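PDB 1GL4: nidogen-1 from Mus musculus, which is a sulfated basement-membrane glycoprotein that associates tightly with laminin, binds collagen IV and perlecan, and probably takes part in interactions between cells and the extracellular matrix. Local coordinates for residues V67-E72 and E96-S101; T74-Y79 and I166-E171. All coordinates share one frame; numbering follows the deposited sequence.

How the contacts relate
Both contacts lie in the G2 beta-barrel of nidogen-1 and both use strand 69-81, contact 1 near its start and contact 2 further along, their centres about 15 Å apart. Contact 1 joins the strand to the short helix 96-99, about 21 Å from the centre of the chain and away from the annotated sites. Contact 2, about 10 Å from that centre, joins it to strand 164-171. Its segment 74-79 includes H77 and Y79, both involved in perlecan binding; the side chain of L76 is about 11 Å from that of R268, a third such residue, and that of I166 about 11 Å from the bound zinc ion.

Contact 1: residues V67-E72 and E96-S101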
loop_
_atom_site.group_PDB
_atom_site.type_symbol
_atom_site.label_atom_id
_atom_site.label_comp_id
_atom_site.label_asym_id
_atom_site.label_seq_id
_atom_site.Cartn_x
_atom_site.Cartn_y
_atom_site.Cartn_z
ATOM N N VAL A 67 26.611 14.360 5.918
ATOM C CA VAL A 67 26.891 12.929 5.836
ATOM C C VAL A 67 25.535 12.229 5.779
ATOM O O VAL A 67 24.680 12.437 6.637
ATOM C CB VAL A 67 27.675 12.433 7.063
ATOM C CG1 VAL A 67 27.864 10.922 6.982
ATOM C CG2 VAL A 67 29.028 13.131 7.125
ATOM N N PRO A 68 25.321 11.382 4.768
ATOM C CA PRO A 68 24.031 10.701 4.670
ATOM C C PRO A 68 23.900 9.410 5.467
ATOM O O PRO A 68 24.895 8.776 5.823
ATOM C CB PRO A 68 23.910 10.452 3.174
ATOM C CG PRO A 68 25.322 10.054 2.825
ATOM C CD PRO A 68 26.171 11.074 3.603
ATOM N N VAL A 69 22.658 9.040 5.759
ATOM C CA VAL A 69 22.380 7.787 6.448
ATOM C C VAL A 69 22.240 6.802 5.289
ATOM O O VAL A 69 21.503 7.059 4.335
ATOM C CB VAL A 69 21.055 7.842 7.233
ATOM C CG1 VAL A 69 20.741 6.469 7.833
ATOM C CG2 VAL A 69 21.151 8.897 8.333
ATOM N N VAL A 70 22.956 5.690 5.365
ATOM C CA VAL A 70 22.924 4.701 4.302
ATOM C C VAL A 70 22.445 3.348 4.792
ATOM O O VAL A 70 22.882 2.865 5.832
ATOM C CB VAL A 70 24.334 4.523 3.676
ATOM C CG1 VAL A 70 24.285 3.512 2.538
ATOM C CG2 VAL A 70 24.849 5.864 3.172
ATOM N N PHE A 71 21.525 2.745 4.052
ATOM C CA PHE A 71 21.044 1.426 4.417
ATOM C C PHE A 71 20.763 0.606 3.167
ATOM O O PHE A 71 20.266 1.115 2.165
ATOM C CB PHE A 71 19.810 1.518 5.326
ATOM C CG PHE A 71 18.676 2.324 4.758
ATOM C CD1 PHE A 71 17.731 1.734 3.926
ATOM C CD2 PHE A 71 18.535 3.670 5.081
ATOM C CE1 PHE A 71 16.658 2.471 3.426
ATOM C CE2 PHE A 71 17.467 4.418 4.584
ATOM C CZ PHE A 71 16.525 3.816 3.754
ATOM N N GLU A 72 21.131 -0.664 3.227
ATOM C CA GLU A 72 20.933 -1.573 2.113
ATOM C C GLU A 72 20.393 -2.889 2.656
ATOM O O GLU A 72 20.576 -3.207 3.833
ATOM C CB GLU A 72 22.263 -1.790 1.383
ATOM C CG GLU A 72 22.828 -0.505 0.776
ATOM C CD GLU A 72 24.314 -0.589 0.473
ATOM O OE1 GLU A 72 25.096 -0.867 1.407
ATOM O OE2 GLU A 72 24.700 -0.366 -0.696
ATOM N N GLU A 96 17.000 4.573 13.441
ATOM C CA GLU A 96 16.303 5.622 14.178
ATOM C C GLU A 96 16.742 6.993 13.678
ATOM O O GLU A 96 16.033 7.986 13.841
ATOM C CB GLU A 96 16.608 5.530 15.676
ATOM C CG GLU A 96 17.183 4.198 16.133
ATOM C CD GLU A 96 18.564 3.929 15.558
ATOM O OE1 GLU A 96 19.455 4.791 15.726
ATOM O OE2 GLU A 96 18.757 2.857 14.942
ATOM N N THR A 97 17.923 7.041 13.077
ATOM C CA THR A 97 18.475 8.282 12.551
ATOM C C THR A 97 17.703 8.815 11.345
ATOM O O THR A 97 17.882 9.968 10.951
ATOM C CB THR A 97 19.945 8.096 12.130
ATOM O OG1 THR A 97 20.048 6.974 11.246
ATOM C CG2 THR A 97 20.826 7.860 13.354
ATOM N N VAL A 98 16.842 7.988 10.760
ATOM C CA VAL A 98 16.084 8.421 9.592
ATOM C C VAL A 98 14.605 8.046 9.690
ATOM O O VAL A 98 13.766 8.617 8.992
ATOM C CB VAL A 98 16.688 7.815 8.293
ATOM C CG1 VAL A 98 16.279 6.345 8.150
ATOM C CG2 VAL A 98 16.249 8.624 7.081
ATOM N N GLY A 99 14.298 7.097 10.570
ATOM C CA GLY A 99 12.932 6.633 10.753
ATOM C C GLY A 99 11.855 7.688 10.933
ATOM O O GLY A 99 10.829 7.652 10.254
ATOM N N TYR A 100 12.064 8.625 11.850
ATOM C CA TYR A 100 11.063 9.655 12.073
ATOM C C TYR A 100 10.964 10.636 10.907
ATOM O O TYR A 100 9.875 11.096 10.574
ATOM C CB TYR A 100 11.349 10.400 13.381
ATOM C CG TYR A 100 11.337 9.502 14.601
ATOM C CD1 TYR A 100 12.518 8.958 15.106
ATOM C CD2 TYR A 100 10.136 9.174 15.235
ATOM C CE1 TYR A 100 12.506 8.111 16.211
ATOM C CE2 TYR A 100 10.111 8.327 16.338
ATOM C CZ TYR A 100 11.301 7.801 16.823
ATOM O OH TYR A 100 11.284 6.973 17.918
ATOM N N SER A 101 12.090 10.936 10.266
ATOM C CA SER A 101 12.078 11.872 9.144
ATOM C C SER A 101 11.446 11.326 7.862
ATOM O O SER A 101 11.182 12.088 6.937
ATOM C CB SER A 101 13.497 12.372 8.854
ATOM O OG SER A 101 13.956 13.187 9.923
#
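V69 spreads both methyls over the hydroxyl of T97: V69 CG1 lies 3.5 Å from T97 OG1, and V69 CG2 lies 3.7 Å from the same oxygen. The two side chains cross obliquely, and T97 meets the valine fork mainly with its oxygen branch, which its first torsion (chi1 53°) sets between its own backbone N and carbonyl carbon. No hydrogen bond spans the two segments, so the hydroxyl is here a van der Waals neighbour of the methyls. V69 CG1 also comes within 4.3 Å of V98 CB, where the two backbones run nearest, V69 CA to V98 CA being 7.1 Å. In the GFP-like beta-barrel of the G2 domain, strand 69-81 is a wall strand, tied to strand 49-62 by backbone hydrogen bonds of V69 with I60 and F71 with G58. The short helical turn at about 96-99 belongs to the connection from strand 86-92 to helix 107-115. F71, next but one to V69, points to the same side, and its CE2 is 4.2 Å from V98 CG1, the methyl approaching the ring obliquely. Buried F71 packs also on V56 and I94, while T97, which is exposed, touches Y179. At the start of the turn E96 OE2 forms a salt bridge with R265 NH2, and after it S101 OG accepts a hydrogen bond from I177 N.

Contact 2: residues T74-Y79 and I166-E171; sequences TDLHSY and ISTELE
Inside the GFP-like beta-barrel of the G2 domain, two wall strands separated by strand 49-62 meet through their inward-pointing side chains. L76 of strand 69-81 carries the contact, each of its methyls meeting a different residue of 166-171. L76 CD2 packs on I166 CG2 at 4.0 Å, an apolar pairing in which the two side chains cross at about a right angle. L76 CD1 comes to 4.2 Å from T168 OG1, again with the side chains roughly perpendicular. The leucine holds CG anti to its backbone N (chi1 -177°), which carries the isobutyl fork out from its strand to span both partners. All three residues are buried. T168 OG1 gives its hydrogen bond to Q153 OE1, so its polar end is satisfied on strand 149-156 while L76 CD1 merely lies near it. No hydrogen bond links the two segments themselves: L76 and I166 approach only to 8.3 Å between their CA atoms. One residue on from L76, H77 points away from strand 164-171. H77 ND1 bonds to N53 OD1, and H77 NE2 is hydrogen-bonded to a polar side chain of another protein chain in the assembly, in keeping with the role of H77 and Y79 in perlecan binding. Strand 49-62 bridges the contact, with L76 resting on V56 and I166 on V52; strand 86-92 flanks L76 through T89 and I91, strand 149-156 flanks I166 through F155, and helix 107-115 is touched by S78 at I112 and by L170 at I108.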
loop_
_atom_site.group_PDB
_atom_site.type_symbol
_atom_site.label_atom_id
_atom_site.label_comp_id
_atom_site.label_asym_id
_atom_site.label_seq_id
_atom_site.Cartn_x
_atom_site.Cartn_y
_atom_site.Cartn_z
ATOM N N THR A 74 17.339 -3.668 3.256
ATOM C CA THR A 74 16.197 -3.488 4.151
ATOM C C THR A 74 14.998 -4.146 3.460
ATOM O O THR A 74 14.861 -4.045 2.238
ATOM C CB THR A 74 15.898 -1.993 4.386
ATOM O OG1 THR A 74 16.957 -1.412 5.157
ATOM C CG2 THR A 74 14.575 -1.815 5.135
ATOM N N ASP A 75 14.146 -4.820 4.234
ATOM C CA ASP A 75 12.970 -5.506 3.686
ATOM C C ASP A 75 11.693 -4.669 3.615
ATOM O O ASP A 75 11.438 -3.833 4.482
ATOM C CB ASP A 75 12.634 -6.751 4.514
ATOM C CG ASP A 75 13.720 -7.801 4.471
ATOM O OD1 ASP A 75 14.079 -8.248 3.365
ATOM O OD2 ASP A 75 14.210 -8.187 5.554
ATOM N N LEU A 76 10.891 -4.914 2.580
ATOM C CA LEU A 76 9.597 -4.251 2.421
ATOM C C LEU A 76 8.578 -5.371 2.226
ATOM O O LEU A 76 8.764 -6.241 1.371
ATOM C CB LEU A 76 9.580 -3.311 1.203
ATOM C CG LEU A 76 8.278 -2.517 1.001
ATOM C CD1 LEU A 76 8.553 -1.276 0.174
ATOM C CD2 LEU A 76 7.215 -3.385 0.326
ATOM N N HIS A 77 7.525 -5.368 3.040
ATOM C CA HIS A 77 6.465 -6.367 2.953
ATOM C C HIS A 77 5.123 -5.630 2.957
ATOM O O HIS A 77 4.859 -4.807 3.836
ATOM C CB HIS A 77 6.534 -7.324 4.147
ATOM C CG HIS A 77 5.505 -8.409 4.112
ATOM N ND1 HIS A 77 5.609 -9.508 3.286
ATOM C CD2 HIS A 77 4.332 -8.548 4.777
ATOM C CE1 HIS A 77 4.545 -10.277 3.443
ATOM N NE2 HIS A 77 3.755 -9.716 4.341
ATOM N N SER A 78 4.274 -5.922 1.978
ATOM C CA SER A 78 2.983 -5.253 1.891
ATOM C C SER A 78 1.854 -6.276 1.721
ATOM O O SER A 78 2.034 -7.298 1.061
ATOM C CB SER A 78 3.014 -4.261 0.725
ATOM O OG SER A 78 1.902 -3.392 0.746
ATOM N N TYR A 79 0.699 -5.993 2.320
ATOM C CA TYR A 79 -0.466 -6.883 2.277
ATOM C C TYR A 79 -1.730 -6.123 1.827
ATOM O O TYR A 79 -1.969 -4.979 2.249
ATOM C CB TYR A 79 -0.695 -7.478 3.683
ATOM C CG TYR A 79 -1.703 -8.615 3.786
ATOM C CD1 TYR A 79 -1.290 -9.946 3.709
ATOM C CD2 TYR A 79 -3.063 -8.360 3.975
ATOM C CE1 TYR A 79 -2.206 -10.998 3.819
ATOM C CE2 TYR A 79 -3.994 -9.408 4.087
ATOM C CZ TYR A 79 -3.553 -10.722 4.007
ATOM O OH TYR A 79 -4.444 -11.766 4.123
ATOM N N ILE A 166 8.734 -5.876 -5.858
ATOM C CA ILE A 166 9.013 -4.442 -5.830
ATOM C C ILE A 166 10.395 -4.130 -5.256
ATOM O O ILE A 166 10.721 -4.516 -4.134
ATOM C CB ILE A 166 7.932 -3.678 -5.011
ATOM C CG1 ILE A 166 8.224 -2.171 -5.017
ATOM C CG2 ILE A 166 7.894 -4.198 -3.572
ATOM C CD1 ILE A 166 7.232 -1.341 -4.196
ATOM N N SER A 167 11.208 -3.440 -6.052
ATOM C CA SER A 167 12.558 -3.035 -5.656
ATOM C C SER A 167 12.540 -1.513 -5.453
ATOM O O SER A 167 12.095 -0.779 -6.336
ATOM C CB SER A 167 13.552 -3.407 -6.758
ATOM O OG SER A 167 14.857 -2.954 -6.447
ATOM N N THR A 168 13.030 -1.039 -4.309
ATOM C CA THR A 168 13.016 0.397 -4.016
ATOM C C THR A 168 14.390 1.028 -3.788
ATOM O O THR A 168 15.247 0.459 -3.118
ATOM C CB THR A 168 12.135 0.689 -2.775
ATOM O OG1 THR A 168 10.805 0.208 -3.015
ATOM C CG2 THR A 168 12.075 2.197 -2.482
ATOM N N GLU A 169 14.582 2.217 -4.355
ATOM C CA GLU A 169 15.834 2.958 -4.213
ATOM C C GLU A 169 15.495 4.420 -3.875
ATOM O O GLU A 169 14.710 5.052 -4.579
ATOM C CB GLU A 169 16.623 2.867 -5.522
ATOM C CG GLU A 169 18.027 3.422 -5.460
ATOM C CD GLU A 169 18.845 3.071 -6.696
ATOM O OE1 GLU A 169 20.045 3.425 -6.727
ATOM O OE2 GLU A 169 18.292 2.442 -7.628
ATOM N N LEU A 170 16.068 4.941 -2.789
ATOM C CA LEU A 170 15.819 6.321 -2.354
ATOM C C LEU A 170 17.123 7.101 -2.217
ATOM O O LEU A 170 18.089 6.600 -1.641
ATOM C CB LEU A 170 15.119 6.337 -0.994
ATOM C CG LEU A 170 13.856 5.490 -0.829
ATOM C CD1 LEU A 170 13.476 5.446 0.647
ATOM C CD2 LEU A 170 12.727 6.065 -1.674
ATOM N N GLU A 171 17.147 8.329 -2.731
ATOM C CA GLU A 171 18.346 9.156 -2.640
ATOM C C GLU A 171 18.051 10.654 -2.634
ATOM O O GLU A 171 17.319 11.157 -3.483
ATOM C CB GLU A 171 19.300 8.825 -3.791
ATOM C CG GLU A 171 20.556 9.676 -3.817
ATOM C CD GLU A 171 21.550 9.225 -4.873
ATOM O OE1 GLU A 171 21.141 9.045 -6.041
ATOM O OE2 GLU A 171 22.741 9.059 -4.533
#